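Local coordinates for purine nucleoside phosphorylase (PDB 1ODK), which catalyses, as a hexameric purine nucleoside phosphorylase of the phosphorylase superfamily, probably the phosphate-dependent cleavage of purine nucleosides into free base and pentose 1-phosphate, at residues Glu102-Gln107 with Leu200-Arg205; Pro147-Leu152 with Gly174-Glu179. All blocks are in the same frame, centred on the assembly; numbering follows the deposited sequence.

Interaction 1. Residues Glu102-Gln107 with Leu200-Arg205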
loop_
_atom_site.group_PDB
_atom_site.type_symbol
_atom_site.label_atom_id
_atom_site.label_comp_id
_atom_site.label_asym_id
_atom_site.label_seq_id
_atom_site.Cartn_x
_atom_site.Cartn_y
_atom_site.Cartn_z
ATOM N N GLU B 102 -19.496 -0.849 30.804
ATOM C CA GLU B 102 -20.070 0.301 30.118
ATOM C C GLU B 102 -20.445 -0.122 28.696
ATOM O O GLU B 102 -19.828 -1.021 28.125
ATOM C CB GLU B 102 -19.056 1.449 30.081
ATOM C CG GLU B 102 -19.689 2.825 29.956
ATOM C CD GLU B 102 -18.669 3.946 30.050
ATOM O OE1 GLU B 102 -17.631 3.750 30.721
ATOM O OE2 GLU B 102 -18.913 5.025 29.465
ATOM N N LEU B 103 -21.458 0.514 28.127
ATOM C CA LEU B 103 -21.888 0.166 26.781
ATOM C C LEU B 103 -21.373 1.159 25.752
ATOM O O LEU B 103 -21.117 2.325 26.062
ATOM C CB LEU B 103 -23.416 0.114 26.707
ATOM C CG LEU B 103 -24.128 -0.803 27.707
ATOM C CD1 LEU B 103 -25.618 -0.784 27.420
ATOM C CD2 LEU B 103 -23.578 -2.230 27.609
ATOM N N ILE B 104 -21.216 0.685 24.524
ATOM C CA ILE B 104 -20.770 1.536 23.433
ATOM C C ILE B 104 -21.682 1.319 22.238
ATOM O O ILE B 104 -21.828 0.187 21.762
ATOM C CB ILE B 104 -19.331 1.199 22.980
ATOM C CG1 ILE B 104 -18.331 1.503 24.096
ATOM C CG2 ILE B 104 -18.988 2.004 21.730
ATOM C CD1 ILE B 104 -16.905 1.035 23.780
ATOM N N VAL B 105 -22.330 2.385 21.777
ATOM C CA VAL B 105 -23.172 2.280 20.591
ATOM C C VAL B 105 -22.227 2.682 19.470
ATOM O O VAL B 105 -21.800 3.837 19.397
ATOM C CB VAL B 105 -24.359 3.256 20.616
ATOM C CG1 VAL B 105 -25.131 3.152 19.299
ATOM C CG2 VAL B 105 -25.278 2.925 21.788
ATOM N N ALA B 106 -21.898 1.727 18.609
ATOM C CA ALA B 106 -20.953 1.967 17.526
ATOM C C ALA B 106 -21.438 2.900 16.430
ATOM O O ALA B 106 -22.299 2.541 15.628
ATOM C CB ALA B 106 -20.508 0.633 16.919
ATOM N N GLN B 107 -20.861 4.095 16.389
ATOM C CA GLN B 107 -21.222 5.078 15.374
ATOM C C GLN B 107 -20.531 4.713 14.064
ATOM O O GLN B 107 -21.000 5.052 12.973
ATOM C CB GLN B 107 -20.795 6.479 15.829
ATOM C CG GLN B 107 -20.834 7.524 14.725
ATOM C CD GLN B 107 -20.371 8.891 15.199
ATOM O OE1 GLN B 107 -19.490 8.997 16.055
ATOM N NE2 GLN B 107 -20.957 9.946 14.637
ATOM N N LEU B 200 -21.841 -2.623 22.088
ATOM C CA LEU B 200 -20.878 -3.460 22.786
ATOM C C LEU B 200 -20.808 -3.158 24.269
ATOM O O LEU B 200 -21.151 -2.067 24.712
ATOM C CB LEU B 200 -19.478 -3.257 22.195
ATOM C CG LEU B 200 -19.294 -3.434 20.685
ATOM C CD1 LEU B 200 -17.901 -2.978 20.289
ATOM C CD2 LEU B 200 -19.516 -4.899 20.300
ATOM N N ALA B 201 -20.346 -4.142 25.026
ATOM C CA ALA B 201 -20.157 -3.993 26.458
ATOM C C ALA B 201 -18.650 -4.121 26.674
ATOM O O ALA B 201 -18.039 -5.083 26.212
ATOM C CB ALA B 201 -20.894 -5.097 27.209
ATOM N N VAL B 202 -18.047 -3.145 27.346
ATOM C CA VAL B 202 -16.614 -3.191 27.613
ATOM C C VAL B 202 -16.325 -4.338 28.584
ATOM O O VAL B 202 -16.870 -4.381 29.685
ATOM C CB VAL B 202 -16.116 -1.865 28.231
ATOM C CG1 VAL B 202 -14.631 -1.963 28.552
ATOM C CG2 VAL B 202 -16.372 -0.722 27.271
ATOM N N SER B 203 -15.471 -5.266 28.169
ATOM C CA SER B 203 -15.133 -6.413 29.005
ATOM C C SER B 203 -13.743 -6.317 29.619
ATOM O O SER B 203 -13.374 -7.133 30.465
ATOM C CB SER B 203 -15.223 -7.698 28.185
ATOM O OG SER B 203 -14.336 -7.643 27.080
ATOM N N ASN B 204 -12.972 -5.320 29.196
ATOM C CA ASN B 204 -11.615 -5.153 29.700
ATOM C C ASN B 204 -10.936 -3.979 29.015
ATOM O O ASN B 204 -11.524 -3.315 28.165
ATOM C CB ASN B 204 -10.788 -6.403 29.400
ATOM C CG ASN B 204 -10.635 -6.646 27.908
ATOM O OD1 ASN B 204 -11.596 -7.007 27.222
ATOM N ND2 ASN B 204 -9.431 -6.429 27.392
ATOM N N ARG B 205 -9.683 -3.746 29.392
ATOM C CA ARG B 205 -8.865 -2.693 28.805
ATOM C C ARG B 205 -7.733 -3.387 28.061
ATOM O O ARG B 205 -7.197 -4.391 28.534
ATOM C CB ARG B 205 -8.302 -1.783 29.896
ATOM C CG ARG B 205 -9.329 -0.815 30.455
ATOM C CD ARG B 205 -9.125 -0.573 31.936
ATOM N NE ARG B 205 -10.092 0.385 32.463
ATOM C CZ ARG B 205 -10.460 0.443 33.737
ATOM N NH1 ARG B 205 -9.946 -0.410 34.614
ATOM N NH2 ARG B 205 -11.342 1.353 34.136
#

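Interaction 2. Residues Pro147-Leu152 with Gly174-Glu179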
loop_
_atom_site.group_PDB
_atom_site.type_symbol
_atom_site.label_atom_id
_atom_site.label_comp_id
_atom_site.label_asym_id
_atom_site.label_seq_id
_atom_site.Cartn_x
_atom_site.Cartn_y
_atom_site.Cartn_z
ATOM N N PRO B 147 -25.003 3.304 31.804
ATOM C CA PRO B 147 -23.828 4.070 31.379
ATOM C C PRO B 147 -23.383 3.624 29.988
ATOM O O PRO B 147 -23.196 2.430 29.743
ATOM C CB PRO B 147 -22.799 3.732 32.449
ATOM C CG PRO B 147 -23.649 3.586 33.671
ATOM C CD PRO B 147 -24.809 2.764 33.161
ATOM N N HIS B 148 -23.213 4.580 29.083
ATOM C CA HIS B 148 -22.810 4.251 27.722
ATOM C C HIS B 148 -22.115 5.406 27.027
ATOM O O HIS B 148 -22.163 6.547 27.486
ATOM C CB HIS B 148 -24.034 3.866 26.893
ATOM C CG HIS B 148 -24.984 5.000 26.672
ATOM N ND1 HIS B 148 -25.750 5.536 27.685
ATOM C CD2 HIS B 148 -25.259 5.731 25.565
ATOM C CE1 HIS B 148 -26.456 6.550 27.212
ATOM N NE2 HIS B 148 -26.175 6.689 25.928
ATOM N N ARG B 149 -21.477 5.090 25.907
ATOM C CA ARG B 149 -20.783 6.074 25.087
ATOM C C ARG B 149 -21.209 5.829 23.643
ATOM O O ARG B 149 -21.662 4.736 23.293
ATOM C CB ARG B 149 -19.260 5.917 25.217
ATOM C CG ARG B 149 -18.689 6.236 26.599
ATOM C CD ARG B 149 -18.893 7.700 26.961
ATOM N NE ARG B 149 -18.288 8.588 25.971
ATOM C CZ ARG B 149 -16.978 8.771 25.827
ATOM N NH1 ARG B 149 -16.122 8.135 26.618
ATOM N NH2 ARG B 149 -16.524 9.573 24.871
ATOM N N VAL B 150 -21.077 6.853 22.810
ATOM C CA VAL B 150 -21.436 6.743 21.406
ATOM C C VAL B 150 -20.229 7.189 20.583
ATOM O O VAL B 150 -19.737 8.310 20.732
ATOM C CB VAL B 150 -22.658 7.630 21.076
ATOM C CG1 VAL B 150 -23.046 7.470 19.614
ATOM C CG2 VAL B 150 -23.829 7.251 21.979
ATOM N N GLY B 151 -19.737 6.303 19.727
ATOM C CA GLY B 151 -18.585 6.662 18.926
ATOM C C GLY B 151 -17.954 5.528 18.149
ATOM O O GLY B 151 -18.584 4.508 17.861
ATOM N N LEU B 152 -16.683 5.716 17.821
ATOM C CA LEU B 152 -15.939 4.742 17.040
ATOM C C LEU B 152 -15.351 3.570 17.794
ATOM O O LEU B 152 -14.935 3.690 18.948
ATOM C CB LEU B 152 -14.775 5.426 16.317
ATOM C CG LEU B 152 -15.051 6.426 15.201
ATOM C CD1 LEU B 152 -13.724 7.046 14.765
ATOM C CD2 LEU B 152 -15.745 5.725 14.035
ATOM N N GLY B 174 -10.065 9.012 18.209
ATOM C CA GLY B 174 -11.473 8.743 18.440
ATOM C C GLY B 174 -11.907 7.314 18.718
ATOM O O GLY B 174 -13.084 7.080 19.013
ATOM N N VAL B 175 -10.988 6.353 18.633
ATOM C CA VAL B 175 -11.352 4.962 18.889
ATOM C C VAL B 175 -11.604 4.743 20.375
ATOM O O VAL B 175 -10.737 4.990 21.210
ATOM C CB VAL B 175 -10.251 3.987 18.419
ATOM C CG1 VAL B 175 -10.638 2.539 18.780
ATOM C CG2 VAL B 175 -10.051 4.125 16.917
ATOM N N LEU B 176 -12.799 4.275 20.700
ATOM C CA LEU B 176 -13.161 4.040 22.092
ATOM C C LEU B 176 -12.731 2.666 22.575
ATOM O O LEU B 176 -12.328 2.508 23.723
ATOM C CB LEU B 176 -14.671 4.173 22.265
ATOM C CG LEU B 176 -15.291 5.511 21.873
ATOM C CD1 LEU B 176 -16.802 5.425 22.009
ATOM C CD2 LEU B 176 -14.728 6.616 22.758
ATOM N N ALA B 177 -12.826 1.675 21.695
ATOM C CA ALA B 177 -12.475 0.307 22.051
ATOM C C ALA B 177 -12.238 -0.523 20.797
ATOM O O ALA B 177 -12.539 -0.083 19.685
ATOM C CB ALA B 177 -13.605 -0.312 22.881
ATOM N N PHE B 178 -11.701 -1.724 20.991
ATOM C CA PHE B 178 -11.418 -2.647 19.901
ATOM C C PHE B 178 -12.294 -3.891 19.982
ATOM O O PHE B 178 -12.532 -4.429 21.059
ATOM C CB PHE B 178 -9.954 -3.112 19.936
ATOM C CG PHE B 178 -8.967 -2.057 19.551
ATOM C CD1 PHE B 178 -8.713 -0.980 20.393
ATOM C CD2 PHE B 178 -8.293 -2.138 18.338
ATOM C CE1 PHE B 178 -7.799 0.009 20.033
ATOM C CE2 PHE B 178 -7.375 -1.156 17.966
ATOM C CZ PHE B 178 -7.130 -0.081 18.816
ATOM N N GLU B 179 -12.777 -4.341 18.830
ATOM C CA GLU B 179 -13.572 -5.559 18.763
ATOM C C GLU B 179 -13.177 -6.216 17.439
ATOM O O GLU B 179 -12.201 -5.783 16.820
ATOM C CB GLU B 179 -15.076 -5.260 18.878
ATOM C CG GLU B 179 -15.591 -4.140 18.014
ATOM C CD GLU B 179 -15.859 -4.591 16.605
ATOM O OE1 GLU B 179 -16.761 -5.434 16.415
ATOM O OE2 GLU B 179 -15.164 -4.107 15.694
HETATM O O HOH W 1 -15.508 8.129 19.080
#

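Interaction 1. Residues Glu102-Gln107 with Leu200-Arg205
Strands 103-106 and 200-205 run antiparallel but strongly twisted, their axes coming within 4.7 Å at 136° between chain directions. Three backbone bonds join them. Val202 N points almost straight at Glu102 O, at 2.9 Å and nearly along the C=O axis. Ile104 and Leu200 form a hydrogen-bonded pair, each N giving to the other's O in the carbonyl plane, with both N-O distances 2.8 Å. Leu103 and Ala201 make the adjacent non-hydrogen-bonded pair. Here Leu200 O also receives a CA-H contact from Leu103 CA at 3.1 Å, so this carbonyl is approached by two donors.

Side chains divide between the two faces. Leu103 has CG anti to its carbonyl carbon (chi1 -55°), and its CD2 branch reaches Ala201 CB at 3.9 Å. Ile104 and Leu200 point to the other face. There the extended CG1 arm of Ile104 (chi2 173°) brings CD1 to 3.9 Å from Val202 CG2, the two side chains crossing obliquely. Val202 turns that same CG2 over Glu102 O, beside its own backbone bond.

Helix 214-233 covers the Leu103 and Ala201 face through Met224. On the Ile104 and Leu200 face, Ile104 packs on Leu176 and Ala177 of strand 175-179, while Leu200 touches Arg87 and Ala91 of strand 84-93.

Interaction 2. Residues Pro147-Leu152 with Gly174-Glu179
Leu176 and Leu152 carry this contact about equally, the Leu176 side chain directed from strand 175-179 at the corner where residues 147-152 change sheet direction. With CG anti to the carbonyl carbon (chi1 -59°) and CD1 continuing the chain (chi2 176°), it runs beside Leu152 O, which sits 3.4 Å from Leu176 CB. The CD1 methyl meets the backbone of Gly151, 3.8 Å from its CA. A side chain on Gly151 would run into this methyl. The other branch, CD2, approaches the Arg149 guanidinium obliquely, 4.1 Å from NH2. Arg149 is bent at both chi2 and chi3, which folds its end back so that it crosses Leu176 at about a right angle; Leu98 lies against both side chains. An alanine in place of Leu176 would remove CG and both methyls and is likely to loosen the packing against Gly151 and Arg149.

In the fold, this is where strand 152-156 sets out beside strand 175-179, the two being parallel neighbours joined through helix 164-171 in a beta-alpha-beta crossover. Gly174, at positive phi, is the C' residue of the Schellman motif that ends this helix.

One direct backbone bond closes the contact: Leu176 N gives to Leu152 O at 2.8 Å, nearly straight at hydrogen but with the donor above the carbonyl plane. A water makes a second link, accepting from Leu152 N at 3.0 Å and donating to Gly174 O at 2.6 Å. Beside it, Leu152 CB rests on Gly174 O at 3.6 Å. The Leu152 side chain, with CG anti to the carbonyl carbon, also packs on Val128 of the second subunit.

Overall arrangement
The two interactions adjoin, their centres about 6 Å apart, and belong to one mixed sheet within the phosphorylase superfamily region. Strands 103-106 and 148-150 are parallel neighbours in it: Leu103 O probably accepts from Arg149 N, and Gln107 N probably gives to Gly151 O. Along the chain, both segments of interaction 2 fall between those of interaction 1, in the order 102-107, 147-152, 174-179, 200-205. Glu102 OE2 packing on Arg149 CG joins them through side chains as well. The chain turns a corner at Gln107 and again at Gly151, and the neighbouring subunit meets it there, so the bend in the sheet lies beside a subunit interface of the hexamer.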